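Local coordinates for protein NUDIX hydrolase (PDB 2B0V) that probably hydrolyses nucleoside di- and triphosphates and thiamine diphosphate, as a magnesium-dependent Nudix hydrolase of the NudJ subfamily, at residues A13-D18 against N36-H41; K20-E25 against E58-S63; V24-R29 against M123-L128; V68-Y73 against R86-G91. All coordinates share one frame; numbering follows the deposited sequence.

How the contacts relate
All four contacts belong to one Nudix domain and reach the same mixed sheet. Contact 1 lies about 4 Å from the chain centre. Its centre is about 6 Å from that of contact 2, and backbone bonds N36 to V24 and I15 to L22 link them. Contact 3 shares V24 and E25 with contact 2. An ethanediol lies between them, its place at E59 doubtful. N36 ND2 also bonds E26. Contact 4 is tied to contact 1 through V14 with F89 and Q37 with R86. Contacts 3 and 4 lie about 18 Å apart between centres, yet L128 packs on R86 and Y73. The Nudix box, residues 40-61, runs from contact 1 into contact 2.

Contact 1 (A13-D18 against N36-H41); sequences AVIEQD and NQPAGH
A13 and P38 are joined by a backbone hydrogen bond, the one such bond between 13-18 and 36-41. A13 N donates to P38 O at 3.1 Å, with an N-H...O angle of 150°. The donor sits nearly along the C=O axis of P38. Strands 8-17 and 39-41 pair antiparallel, and this bond lies where 39-41 begins.

Two carbon atoms come close to the carbonyl oxygen of A13. Q37 CG comes to 3.2 Å from A13 O, and P38 CD lies 3.6 Å from the same oxygen. Q37 CG stands beside its own backbone N and anti to the carbonyl carbon (chi1 -80°). The chain then bends at chi2, and the amide goes on to other partners. Q37 OE1 accepts from R86 and Q37 NE2 donates to V129 O, which satisfies both ends of this buried amide.

The place is central to the Nudix fold, and all five touching residues are buried. The sheet here backs onto helix 48-60, which belongs to the Nudix box, and A13 packs on C52 and V56 of that helix.

Apolar contact is slight. I15 CD1 meets P38 CG at 4.3 Å, and V14 CG2 reaches Q37 CG at 4.5 Å. I15 also touches V56, while P38 rests on T60. On strand 20-26, I15 leans on L22 and V14 on Y21.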
loop_
_atom_site.group_PDB
_atom_site.type_symbol
_atom_site.label_atom_id
_atom_site.label_comp_id
_atom_site.label_asym_id
_atom_site.label_seq_id
_atom_site.Cartn_x
_atom_site.Cartn_y
_atom_site.Cartn_z
ATOM N N ALA A 13 1.291 1.911 -0.030
ATOM C CA ALA A 13 1.281 3.366 -0.036
ATOM C C ALA A 13 0.296 3.909 0.954
ATOM O O ALA A 13 -0.890 3.514 0.929
ATOM C CB ALA A 13 0.897 3.876 -1.461
ATOM N N VAL A 14 0.780 4.831 1.800
ATOM C CA VAL A 14 -0.047 5.629 2.676
ATOM C C VAL A 14 -0.278 6.953 1.979
ATOM O O VAL A 14 0.662 7.745 1.806
ATOM C CB VAL A 14 0.585 5.824 4.089
ATOM C CG1 VAL A 14 -0.278 6.769 4.942
ATOM C CG2 VAL A 14 0.736 4.462 4.801
ATOM N N ILE A 15 -1.520 7.163 1.536
ATOM C CA ILE A 15 -1.876 8.368 0.773
ATOM C C ILE A 15 -2.939 9.113 1.572
ATOM O O ILE A 15 -4.075 8.668 1.641
ATOM C CB ILE A 15 -2.434 7.986 -0.620
ATOM C CG1 ILE A 15 -1.358 7.242 -1.436
ATOM C CG2 ILE A 15 -2.870 9.272 -1.385
ATOM C CD1 ILE A 15 -1.951 6.308 -2.508
ATOM N N GLU A 16 -2.552 10.238 2.170
ATOM C CA GLU A 16 -3.399 11.018 3.110
ATOM C C GLU A 16 -3.604 12.393 2.524
ATOM O O GLU A 16 -2.642 13.051 2.133
ATOM C CB GLU A 16 -2.691 11.156 4.472
ATOM C CG GLU A 16 -3.506 11.856 5.578
ATOM C CD GLU A 16 -3.035 13.285 5.806
ATOM O OE1 GLU A 16 -1.796 13.484 5.939
ATOM O OE2 GLU A 16 -3.905 14.209 5.826
ATOM N N GLN A 17 -4.853 12.816 2.457
ATOM C CA GLN A 17 -5.212 14.120 1.934
ATOM C C GLN A 17 -6.340 14.607 2.820
ATOM O O GLN A 17 -7.384 13.948 2.931
ATOM C CB GLN A 17 -5.638 13.980 0.467
ATOM C CG GLN A 17 -5.807 15.274 -0.312
ATOM C CD GLN A 17 -6.100 15.024 -1.805
ATOM O OE1 GLN A 17 -5.572 14.082 -2.427
ATOM N NE2 GLN A 17 -6.917 15.895 -2.389
ATOM N N ASP A 18 -6.093 15.723 3.515
ATOM C CA ASP A 18 -7.059 16.300 4.455
ATOM C C ASP A 18 -7.647 15.280 5.467
ATOM O O ASP A 18 -8.875 15.218 5.663
ATOM C CB ASP A 18 -8.200 17.029 3.710
ATOM C CG ASP A 18 -7.700 18.058 2.667
ATOM O OD1 ASP A 18 -6.636 18.715 2.846
ATOM O OD2 ASP A 18 -8.410 18.228 1.651
ATOM N N ASN A 36 -7.494 -2.404 2.615
ATOM C CA ASN A 36 -6.030 -2.424 2.587
ATOM C C ASN A 36 -5.503 -1.129 1.973
ATOM O O ASN A 36 -6.227 -0.419 1.273
ATOM C CB ASN A 36 -5.546 -3.630 1.746
ATOM C CG ASN A 36 -4.073 -4.023 1.995
ATOM O OD1 ASN A 36 -3.397 -3.506 2.871
ATOM N ND2 ASN A 36 -3.606 -5.006 1.220
ATOM N N GLN A 37 -4.246 -0.786 2.231
ATOM C CA GLN A 37 -3.589 0.216 1.376
ATOM C C GLN A 37 -3.468 -0.339 -0.057
ATOM O O GLN A 37 -3.448 -1.567 -0.228
ATOM C CB GLN A 37 -2.171 0.488 1.885
ATOM C CG GLN A 37 -2.067 1.434 3.055
ATOM C CD GLN A 37 -2.392 0.707 4.378
ATOM O OE1 GLN A 37 -2.184 -0.519 4.518
ATOM N NE2 GLN A 37 -2.836 1.477 5.359
ATOM N N PRO A 38 -3.324 0.545 -1.066
ATOM C CA PRO A 38 -2.853 0.101 -2.374
ATOM C C PRO A 38 -1.497 -0.577 -2.153
ATOM O O PRO A 38 -0.618 0.004 -1.506
ATOM C CB PRO A 38 -2.632 1.433 -3.123
ATOM C CG PRO A 38 -3.628 2.324 -2.531
ATOM C CD PRO A 38 -3.500 2.003 -1.020
ATOM N N ALA A 39 -1.341 -1.822 -2.592
ATOM C CA ALA A 39 -0.174 -2.621 -2.140
ATOM C C ALA A 39 -0.035 -3.794 -3.052
ATOM O O ALA A 39 -0.966 -4.125 -3.747
ATOM C CB ALA A 39 -0.378 -3.164 -0.703
ATOM N N GLY A 40 1.127 -4.412 -3.057
ATOM C CA GLY A 40 1.318 -5.648 -3.821
ATOM C C GLY A 40 2.752 -6.115 -3.812
ATOM O O GLY A 40 3.608 -5.508 -3.170
ATOM N N HIS A 41 3.009 -7.192 -4.546
ATOM C CA HIS A 41 4.325 -7.793 -4.546
ATOM C C HIS A 41 5.289 -7.077 -5.482
ATOM O O HIS A 41 4.907 -6.695 -6.590
ATOM C CB HIS A 41 4.202 -9.227 -5.022
ATOM C CG HIS A 41 3.686 -10.159 -3.978
ATOM N ND1 HIS A 41 2.442 -10.016 -3.402
ATOM C CD2 HIS A 41 4.243 -11.253 -3.411
ATOM C CE1 HIS A 41 2.251 -10.985 -2.526
ATOM N NE2 HIS A 41 3.329 -11.747 -2.510
#

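Contact 2 (K20-E25 against E58-S63); sequences KYLLVE and EETGHS. With EDO (1,2-ethanediol), chain D.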
loop_
_atom_site.group_PDB
_atom_site.type_symbol
_atom_site.label_atom_id
_atom_site.label_comp_id
_atom_site.label_asym_id
_atom_site.label_seq_id
_atom_site.Cartn_x
_atom_site.Cartn_y
_atom_site.Cartn_z
ATOM N N LYS A 20 -7.989 12.133 5.376
ATOM C CA LYS A 20 -8.530 10.892 4.805
ATOM C C LYS A 20 -7.470 10.119 4.037
ATOM O O LYS A 20 -6.511 10.716 3.506
ATOM C CB LYS A 20 -9.689 11.198 3.876
ATOM C CG LYS A 20 -10.819 11.951 4.566
ATOM C CD LYS A 20 -12.032 11.920 3.720
ATOM C CE LYS A 20 -13.181 12.731 4.331
ATOM N NZ LYS A 20 -12.740 14.152 4.438
ATOM N N TYR A 21 -7.630 8.800 3.985
ATOM C CA TYR A 21 -6.634 7.932 3.347
ATOM C C TYR A 21 -7.242 7.193 2.168
ATOM O O TYR A 21 -8.336 6.659 2.280
ATOM C CB TYR A 21 -6.100 6.903 4.341
ATOM C CG TYR A 21 -5.373 7.520 5.508
ATOM C CD1 TYR A 21 -3.993 7.681 5.466
ATOM C CD2 TYR A 21 -6.065 7.940 6.646
ATOM C CE1 TYR A 21 -3.301 8.254 6.544
ATOM C CE2 TYR A 21 -5.389 8.512 7.735
ATOM C CZ TYR A 21 -4.015 8.668 7.675
ATOM O OH TYR A 21 -3.356 9.233 8.747
ATOM N N LEU A 22 -6.507 7.144 1.043
ATOM C CA LEU A 22 -6.939 6.366 -0.106
ATOM C C LEU A 22 -6.621 4.880 0.117
ATOM O O LEU A 22 -5.433 4.482 0.148
ATOM C CB LEU A 22 -6.215 6.839 -1.393
ATOM C CG LEU A 22 -6.700 6.231 -2.711
ATOM C CD1 LEU A 22 -8.199 6.459 -2.978
ATOM C CD2 LEU A 22 -5.803 6.794 -3.856
ATOM N N LEU A 23 -7.686 4.069 0.225
ATOM C CA LEU A 23 -7.576 2.646 0.496
ATOM C C LEU A 23 -8.346 1.894 -0.532
ATOM O O LEU A 23 -9.184 2.474 -1.252
ATOM C CB LEU A 23 -8.142 2.310 1.885
ATOM C CG LEU A 23 -7.459 2.968 3.101
ATOM C CD1 LEU A 23 -8.211 2.634 4.438
ATOM C CD2 LEU A 23 -5.928 2.630 3.192
ATOM N N VAL A 24 -8.133 0.594 -0.567
ATOM C CA VAL A 24 -8.912 -0.234 -1.475
ATOM C C VAL A 24 -9.727 -1.245 -0.695
ATOM O O VAL A 24 -9.269 -1.743 0.331
ATOM C CB VAL A 24 -8.038 -0.959 -2.540
ATOM C CG1 VAL A 24 -7.371 0.051 -3.484
ATOM C CG2 VAL A 24 -7.018 -1.874 -1.880
ATOM N N GLU A 25 -10.948 -1.521 -1.171
ATOM C CA GLU A 25 -11.674 -2.719 -0.761
ATOM C C GLU A 25 -11.401 -3.765 -1.828
ATOM O O GLU A 25 -11.554 -3.511 -3.023
ATOM C CB GLU A 25 -13.172 -2.428 -0.617
ATOM C CG GLU A 25 -13.389 -1.407 0.491
ATOM C CD GLU A 25 -14.844 -1.024 0.715
ATOM O OE1 GLU A 25 -15.653 -1.097 -0.244
ATOM O OE2 GLU A 25 -15.157 -0.677 1.873
ATOM N N GLU A 58 -2.198 0.743 -10.531
ATOM C CA GLU A 58 -2.913 -0.466 -10.959
ATOM C C GLU A 58 -4.138 -0.773 -10.111
ATOM O O GLU A 58 -5.115 -1.374 -10.613
ATOM C CB GLU A 58 -1.993 -1.680 -10.975
ATOM C CG GLU A 58 -0.926 -1.506 -12.049
ATOM C CD GLU A 58 0.033 -2.686 -12.211
ATOM O OE1 GLU A 58 0.166 -3.478 -11.257
ATOM O OE2 GLU A 58 0.662 -2.767 -13.308
ATOM N N GLU A 59 -4.080 -0.379 -8.843
ATOM C CA GLU A 59 -5.159 -0.700 -7.874
ATOM C C GLU A 59 -6.176 0.431 -7.686
ATOM O O GLU A 59 -7.283 0.185 -7.194
ATOM C CB GLU A 59 -4.574 -1.140 -6.527
ATOM C CG GLU A 59 -3.758 -2.400 -6.616
ATOM C CD GLU A 59 -3.736 -3.148 -5.281
ATOM O OE1 GLU A 59 -3.776 -2.479 -4.218
ATOM O OE2 GLU A 59 -3.680 -4.400 -5.302
ATOM N N THR A 60 -5.780 1.674 -7.985
ATOM C CA THR A 60 -6.651 2.822 -7.733
ATOM C C THR A 60 -6.945 3.730 -8.917
ATOM O O THR A 60 -7.848 4.572 -8.815
ATOM C CB THR A 60 -6.131 3.730 -6.605
ATOM O OG1 THR A 60 -5.058 4.546 -7.100
ATOM C CG2 THR A 60 -5.670 2.928 -5.419
ATOM N N GLY A 61 -6.171 3.603 -9.996
ATOM C CA GLY A 61 -6.324 4.505 -11.151
ATOM C C GLY A 61 -5.793 5.911 -10.914
ATOM O O GLY A 61 -5.918 6.793 -11.756
ATOM N N HIS A 62 -5.128 6.112 -9.780
ATOM C CA HIS A 62 -4.422 7.362 -9.506
ATOM C C HIS A 62 -2.904 7.205 -9.727
ATOM O O HIS A 62 -2.344 6.199 -9.334
ATOM C CB HIS A 62 -4.605 7.700 -8.024
ATOM C CG HIS A 62 -6.003 8.023 -7.620
ATOM N ND1 HIS A 62 -7.013 7.079 -7.550
ATOM C CD2 HIS A 62 -6.566 9.203 -7.267
ATOM C CE1 HIS A 62 -8.133 7.676 -7.172
ATOM N NE2 HIS A 62 -7.873 8.949 -6.950
ATOM N N SER A 63 -2.258 8.200 -10.289
ATOM C CA SER A 63 -0.790 8.175 -10.358
ATOM C C SER A 63 -0.197 8.709 -9.039
ATOM O O SER A 63 -0.716 9.638 -8.421
ATOM C CB SER A 63 -0.304 8.987 -11.574
ATOM O OG SER A 63 -0.773 10.307 -11.478
HETATM C C1 EDO D . -2.749 -6.166 -3.628
HETATM O O1 EDO D . -2.562 -6.397 -2.195
HETATM C C2 EDO D . -1.869 -7.005 -4.582
HETATM O O2 EDO D . -1.618 -6.392 -5.887
#
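L22 and V24 point from strand 20-26 onto T60, H62 and E59. The methyl L22 CD2 lies over the centre of one face of the H62 ring, 4.0 Å from its centroid and 12° off the normal, a CH-pi contact. The same methyl is 4.0 Å from T60 OG1. L22 CG, anti to the backbone N (chi1 -172°), is the branch point from which CD2 reaches the ring. V24 CG1 meets T60 CG2 at 3.9 Å and E59 O at 3.7 Å. That buried carbonyl oxygen has no hydrogen-bond partner in the model. V24 CG2 lies 4.0 Å from E59 OE1, the two side chains crossing at about a right angle.

The next shell holds the turn. T60 OG1 accepts from H62 N at 3.1 Å, which makes an ST turn. H62 ND1 donates to T60 O at 2.9 Å, from above the carbonyl plane, and also bonds T60 OG1, which is tilted from the ring plane. T60 OG1 is further bonded to V56 O, one helical turn back. An alanine at T60 would probably leave H62 N without its acceptor and open a gap beside V24 CG1. G61, with positive phi, a conformation easy for glycine, leads the chain from helix to strand. F96 stacks on the H62 ring. E59 OE1 accepts from A39 N, which fixes that end of the carboxylate.

Here the Nudix box (40-61) ends: its helix, 48-60, packs against the sheet as in the alpha-beta-alpha Nudix fold.

Contact 3 (V24-R29 against M123-L128); sequences VEEIPR and MHRTPL. With EDO (1,2-ethanediol), chain D.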
loop_
_atom_site.group_PDB
_atom_site.type_symbol
_atom_site.label_atom_id
_atom_site.label_comp_id
_atom_site.label_asym_id
_atom_site.label_seq_id
_atom_site.Cartn_x
_atom_site.Cartn_y
_atom_site.Cartn_z
ATOM N N VAL A 24 -8.133 0.594 -0.567
ATOM C CA VAL A 24 -8.912 -0.234 -1.475
ATOM C C VAL A 24 -9.727 -1.245 -0.695
ATOM O O VAL A 24 -9.269 -1.743 0.331
ATOM C CB VAL A 24 -8.038 -0.959 -2.540
ATOM C CG1 VAL A 24 -7.371 0.051 -3.484
ATOM C CG2 VAL A 24 -7.018 -1.874 -1.880
ATOM N N GLU A 25 -10.948 -1.521 -1.171
ATOM C CA GLU A 25 -11.674 -2.719 -0.761
ATOM C C GLU A 25 -11.401 -3.765 -1.828
ATOM O O GLU A 25 -11.554 -3.511 -3.023
ATOM C CB GLU A 25 -13.172 -2.428 -0.617
ATOM C CG GLU A 25 -13.389 -1.407 0.491
ATOM C CD GLU A 25 -14.844 -1.024 0.715
ATOM O OE1 GLU A 25 -15.653 -1.097 -0.244
ATOM O OE2 GLU A 25 -15.157 -0.677 1.873
ATOM N N GLU A 26 -10.939 -4.929 -1.388
ATOM C CA GLU A 26 -10.430 -5.947 -2.305
ATOM C C GLU A 26 -10.856 -7.336 -1.835
ATOM O O GLU A 26 -11.183 -7.541 -0.662
ATOM C CB GLU A 26 -8.896 -5.871 -2.389
ATOM C CG GLU A 26 -8.207 -6.202 -1.044
ATOM C CD GLU A 26 -6.723 -5.875 -1.073
ATOM O OE1 GLU A 26 -6.294 -5.122 -1.997
ATOM O OE2 GLU A 26 -6.012 -6.366 -0.165
ATOM N N ILE A 27 -10.896 -8.265 -2.778
ATOM C CA ILE A 27 -11.220 -9.652 -2.450
ATOM C C ILE A 27 -9.975 -10.460 -2.826
ATOM O O ILE A 27 -9.802 -10.809 -4.000
ATOM C CB ILE A 27 -12.452 -10.128 -3.223
ATOM C CG1 ILE A 27 -13.645 -9.215 -2.905
ATOM C CG2 ILE A 27 -12.753 -11.574 -2.890
ATOM C CD1 ILE A 27 -14.918 -9.539 -3.692
ATOM N N PRO A 28 -9.096 -10.738 -1.836
ATOM C CA PRO A 28 -7.814 -11.426 -2.123
ATOM C C PRO A 28 -7.972 -12.893 -2.490
ATOM O O PRO A 28 -7.148 -13.446 -3.241
ATOM C CB PRO A 28 -7.036 -11.325 -0.793
ATOM C CG PRO A 28 -7.775 -10.341 0.037
ATOM C CD PRO A 28 -9.224 -10.408 -0.408
ATOM N N ARG A 29 -8.991 -13.533 -1.938
ATOM C CA ARG A 29 -9.277 -14.927 -2.228
ATOM C C ARG A 29 -10.726 -15.099 -1.887
ATOM O O ARG A 29 -11.295 -14.286 -1.146
ATOM C CB ARG A 29 -8.404 -15.869 -1.375
ATOM C CG ARG A 29 -8.697 -15.842 0.136
ATOM C CD ARG A 29 -7.599 -16.547 0.969
ATOM N NE ARG A 29 -6.250 -16.174 0.517
ATOM C CZ ARG A 29 -5.590 -15.075 0.891
ATOM N NH1 ARG A 29 -6.133 -14.224 1.761
ATOM N NH2 ARG A 29 -4.378 -14.828 0.396
HETATM N N MSE A 123 -12.226 -6.197 9.180
HETATM C CA MSE A 123 -12.102 -6.547 7.741
HETATM C C MSE A 123 -10.789 -6.004 7.145
HETATM O O MSE A 123 -10.583 -6.083 5.938
HETATM C CB MSE A 123 -13.323 -6.109 6.923
HETATM C CG MSE A 123 -13.530 -4.623 6.867
HETATM SE SE MSE A 123 -15.119 -4.142 5.799
HETATM C CE MSE A 123 -14.248 -4.171 4.089
ATOM N N HIS A 124 -9.877 -5.497 7.982
ATOM C CA HIS A 124 -8.558 -5.128 7.442
ATOM C C HIS A 124 -7.869 -6.388 6.921
ATOM O O HIS A 124 -7.931 -7.466 7.553
ATOM C CB HIS A 124 -7.678 -4.502 8.496
ATOM C CG HIS A 124 -8.103 -3.140 8.912
ATOM N ND1 HIS A 124 -7.338 -2.364 9.750
ATOM C CD2 HIS A 124 -9.198 -2.407 8.604
ATOM C CE1 HIS A 124 -7.961 -1.224 9.981
ATOM N NE2 HIS A 124 -9.087 -1.219 9.293
ATOM N N ARG A 125 -7.164 -6.237 5.798
ATOM C CA ARG A 125 -6.462 -7.377 5.231
ATOM C C ARG A 125 -5.421 -7.973 6.201
ATOM O O ARG A 125 -5.326 -9.190 6.341
ATOM C CB ARG A 125 -5.840 -7.007 3.883
ATOM C CG ARG A 125 -4.948 -8.078 3.299
ATOM C CD ARG A 125 -5.560 -8.668 2.085
ATOM N NE ARG A 125 -4.759 -9.721 1.430
ATOM C CZ ARG A 125 -4.132 -9.596 0.253
ATOM N NH1 ARG A 125 -4.158 -8.440 -0.425
ATOM N NH2 ARG A 125 -3.465 -10.642 -0.258
ATOM N N THR A 126 -4.672 -7.117 6.877
ATOM C CA THR A 126 -3.663 -7.580 7.866
ATOM C C THR A 126 -3.578 -6.531 8.965
ATOM O O THR A 126 -4.095 -5.432 8.793
ATOM C CB THR A 126 -2.236 -7.683 7.244
ATOM O OG1 THR A 126 -1.743 -6.368 6.978
ATOM C CG2 THR A 126 -2.204 -8.546 5.936
ATOM N N PRO A 127 -2.917 -6.864 10.093
ATOM C CA PRO A 127 -2.675 -5.871 11.126
ATOM C C PRO A 127 -1.845 -4.668 10.658
ATOM O O PRO A 127 -1.854 -3.606 11.326
ATOM C CB PRO A 127 -1.927 -6.676 12.208
ATOM C CG PRO A 127 -2.367 -8.069 11.991
ATOM C CD PRO A 127 -2.374 -8.181 10.493
ATOM N N LEU A 128 -1.166 -4.797 9.514
ATOM C CA LEU A 128 -0.336 -3.708 8.998
ATOM C C LEU A 128 -1.119 -2.538 8.433
ATOM O O LEU A 128 -0.582 -1.415 8.308
ATOM C CB LEU A 128 0.654 -4.222 7.950
ATOM C CG LEU A 128 1.586 -5.373 8.321
ATOM C CD1 LEU A 128 2.639 -5.387 7.238
ATOM C CD2 LEU A 128 2.196 -5.229 9.737
HETATM C C1 EDO D . -2.749 -6.166 -3.628
HETATM O O1 EDO D . -2.562 -6.397 -2.195
HETATM C C2 EDO D . -1.869 -7.005 -4.582
HETATM O O2 EDO D . -1.618 -6.392 -5.887
#
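P28 and R125 come closest in their backbones, yet their CA atoms are 8.5 Å apart, so side chains make the contact.

R125 carries most of it. R125 NH1 donates to E26 OE2 at 2.8 Å, with an N-H...O angle of 151°, and the pair forms a salt bridge. The nitrogen meets the oxygen from above the carboxylate plane, and the two flat groups are turned 68° apart. E26 CG sits between its backbone N and carbonyl carbon (chi1 64°), and from there the extended chain carries the carboxylate to R125. E26 OE2 also accepts from N36 ND2, so two donors hold it.

P28 covers one face of the R125 guanidinium, offset toward the rim. P28 CG lies 3.4 Å from R125 NE, and P28 CB lies 3.5 Å from R125 CZ. The two side chains slide past each other in opposite directions. At the guanidinium edge, R125 NH1 makes a weak bond to O1 of an ethanediol, at 3.1 Å. This molecule probably came from the crystallisation liquor.

Away from R125, the CE methyl of selenomethionine M123 comes to 4.2 Å from E25 OE2. E25 OE1 has its salt bridge with R108.

R29 NH2 stands 4.3 Å from R125 NH2, two like charges. The negative charge of E26 probably offsets part of this repulsion. The salt bridge joins the loop before helix 128-137 to strand 20-26.

Contact 4 (V68-Y73 against R86-G91); sequences VLTGIY and RFTFSG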
loop_
_atom_site.group_PDB
_atom_site.type_symbol
_atom_site.label_atom_id
_atom_site.label_comp_id
_atom_site.label_asym_id
_atom_site.label_seq_id
_atom_site.Cartn_x
_atom_site.Cartn_y
_atom_site.Cartn_z
ATOM N N VAL A 68 8.326 9.964 0.873
ATOM C CA VAL A 68 9.111 9.391 1.998
ATOM C C VAL A 68 8.818 7.913 2.174
ATOM O O VAL A 68 7.748 7.425 1.754
ATOM C CB VAL A 68 8.796 10.075 3.356
ATOM C CG1 VAL A 68 9.242 11.542 3.368
ATOM C CG2 VAL A 68 7.312 9.937 3.758
ATOM N N LEU A 69 9.764 7.237 2.831
ATOM C CA LEU A 69 9.546 5.905 3.379
ATOM C C LEU A 69 8.952 6.117 4.764
ATOM O O LEU A 69 9.435 6.984 5.528
ATOM C CB LEU A 69 10.893 5.210 3.500
ATOM C CG LEU A 69 10.893 3.798 4.030
ATOM C CD1 LEU A 69 10.320 2.872 2.942
ATOM C CD2 LEU A 69 12.372 3.479 4.367
ATOM N N THR A 70 7.937 5.336 5.105
ATOM C CA THR A 70 7.362 5.455 6.445
ATOM C C THR A 70 7.696 4.283 7.359
ATOM O O THR A 70 7.651 4.446 8.590
ATOM C CB THR A 70 5.833 5.647 6.430
ATOM O OG1 THR A 70 5.228 4.547 5.735
ATOM C CG2 THR A 70 5.468 6.954 5.733
ATOM N N GLY A 71 7.997 3.116 6.787
ATOM C CA GLY A 71 8.400 1.981 7.606
ATOM C C GLY A 71 8.594 0.738 6.770
ATOM O O GLY A 71 8.126 0.675 5.633
ATOM N N ILE A 72 9.352 -0.212 7.323
ATOM C CA ILE A 72 9.522 -1.525 6.684
ATOM C C ILE A 72 9.102 -2.579 7.686
ATOM O O ILE A 72 9.644 -2.619 8.785
ATOM C CB ILE A 72 11.007 -1.721 6.312
ATOM C CG1 ILE A 72 11.456 -0.574 5.388
ATOM C CG2 ILE A 72 11.222 -3.115 5.628
ATOM C CD1 ILE A 72 12.999 -0.553 5.128
ATOM N N TYR A 73 8.137 -3.398 7.294
ATOM C CA TYR A 73 7.486 -4.325 8.248
ATOM C C TYR A 73 7.777 -5.739 7.873
ATOM O O TYR A 73 7.566 -6.125 6.726
ATOM C CB TYR A 73 5.931 -4.098 8.271
ATOM C CG TYR A 73 5.591 -2.650 8.596
ATOM C CD1 TYR A 73 5.419 -2.240 9.935
ATOM C CD2 TYR A 73 5.520 -1.682 7.590
ATOM C CE1 TYR A 73 5.141 -0.902 10.247
ATOM C CE2 TYR A 73 5.274 -0.335 7.908
ATOM C CZ TYR A 73 5.104 0.035 9.248
ATOM O OH TYR A 73 4.871 1.347 9.562
ATOM N N ARG A 86 7.370 -5.650 3.963
ATOM C CA ARG A 86 6.533 -4.645 3.341
ATOM C C ARG A 86 7.182 -3.290 3.461
ATOM O O ARG A 86 7.296 -2.751 4.570
ATOM C CB ARG A 86 5.160 -4.566 4.026
ATOM C CG ARG A 86 4.287 -3.387 3.513
ATOM C CD ARG A 86 2.996 -3.224 4.400
ATOM N NE ARG A 86 1.813 -3.718 3.684
ATOM C CZ ARG A 86 0.587 -3.201 3.723
ATOM N NH1 ARG A 86 0.290 -2.140 4.446
ATOM N NH2 ARG A 86 -0.359 -3.750 2.970
ATOM N N PHE A 87 7.615 -2.736 2.325
ATOM C CA PHE A 87 8.151 -1.353 2.312
ATOM C C PHE A 87 7.004 -0.412 2.105
ATOM O O PHE A 87 6.351 -0.511 1.078
ATOM C CB PHE A 87 9.088 -1.184 1.133
ATOM C CG PHE A 87 10.414 -1.906 1.311
ATOM C CD1 PHE A 87 11.579 -1.182 1.635
ATOM C CD2 PHE A 87 10.482 -3.310 1.157
ATOM C CE1 PHE A 87 12.814 -1.858 1.817
ATOM C CE2 PHE A 87 11.716 -4.007 1.335
ATOM C CZ PHE A 87 12.875 -3.281 1.667
ATOM N N THR A 88 6.810 0.524 3.051
ATOM C CA THR A 88 5.611 1.391 3.009
ATOM C C THR A 88 6.104 2.803 2.762
ATOM O O THR A 88 7.053 3.256 3.409
ATOM C CB THR A 88 4.879 1.318 4.348
ATOM O OG1 THR A 88 4.592 -0.058 4.636
ATOM C CG2 THR A 88 3.599 2.084 4.251
ATOM N N PHE A 89 5.449 3.480 1.821
ATOM C CA PHE A 89 5.822 4.853 1.456
ATOM C C PHE A 89 4.643 5.774 1.619
ATOM O O PHE A 89 3.490 5.340 1.431
ATOM C CB PHE A 89 6.256 4.901 -0.018
ATOM C CG PHE A 89 7.441 4.042 -0.283
ATOM C CD1 PHE A 89 8.716 4.578 -0.192
ATOM C CD2 PHE A 89 7.269 2.689 -0.632
ATOM C CE1 PHE A 89 9.831 3.761 -0.433
ATOM C CE2 PHE A 89 8.349 1.888 -0.878
ATOM C CZ PHE A 89 9.630 2.415 -0.778
ATOM N N SER A 90 4.906 7.060 1.876
ATOM C CA SER A 90 3.850 8.073 1.789
ATOM C C SER A 90 4.149 8.987 0.597
ATOM O O SER A 90 5.325 9.202 0.217
ATOM C CB SER A 90 3.782 8.883 3.100
ATOM O OG SER A 90 2.815 9.901 3.003
ATOM N N GLY A 91 3.089 9.519 0.007
ATOM C CA GLY A 91 3.258 10.458 -1.080
ATOM C C GLY A 91 1.933 11.041 -1.501
ATOM O O GLY A 91 0.899 10.832 -0.837
#
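L69 and I72 each set a methyl over a phenylalanine face on the opposing strand. L69 CG is anti to its backbone N (chi1 -179°), and from this branch point CD1 lies over the F89 ring, offset toward the rim, 3.9 Å from its centroid and 27° off the normal. I72 CG2 sits over the centre of the F87 ring, 4.2 Å from its centroid, and the two side chains run side by side. I72 CD1 also touches F87 CE1.

The other face of the sheet carries Y73, T88, R86, V68 and S90. T88 OG1 meets the edge of the Y73 ring, 3.4 Å from CE2. Y73 OH bonds D135, and R86 bonds N36. V68 CG2 packs on S90 CB at 3.7 Å.

The strands form an antiparallel hairpin with a classic beta bulge: T70 and G71 both face T88. T70 N donates to T88 O at 2.8 Å, and G71 O accepts from T88 N. G71 leaves room for Y73 OH close by.

An alanine at F89 would probably leave L69 CD1 without its ring face and open a gap toward helix 48-60.

T88 OG1 is buried with no partner in the model. The strands are held by backbone hydrogen bonds, with methyl-to-ring contacts on the face of L69, I72, F87 and F89.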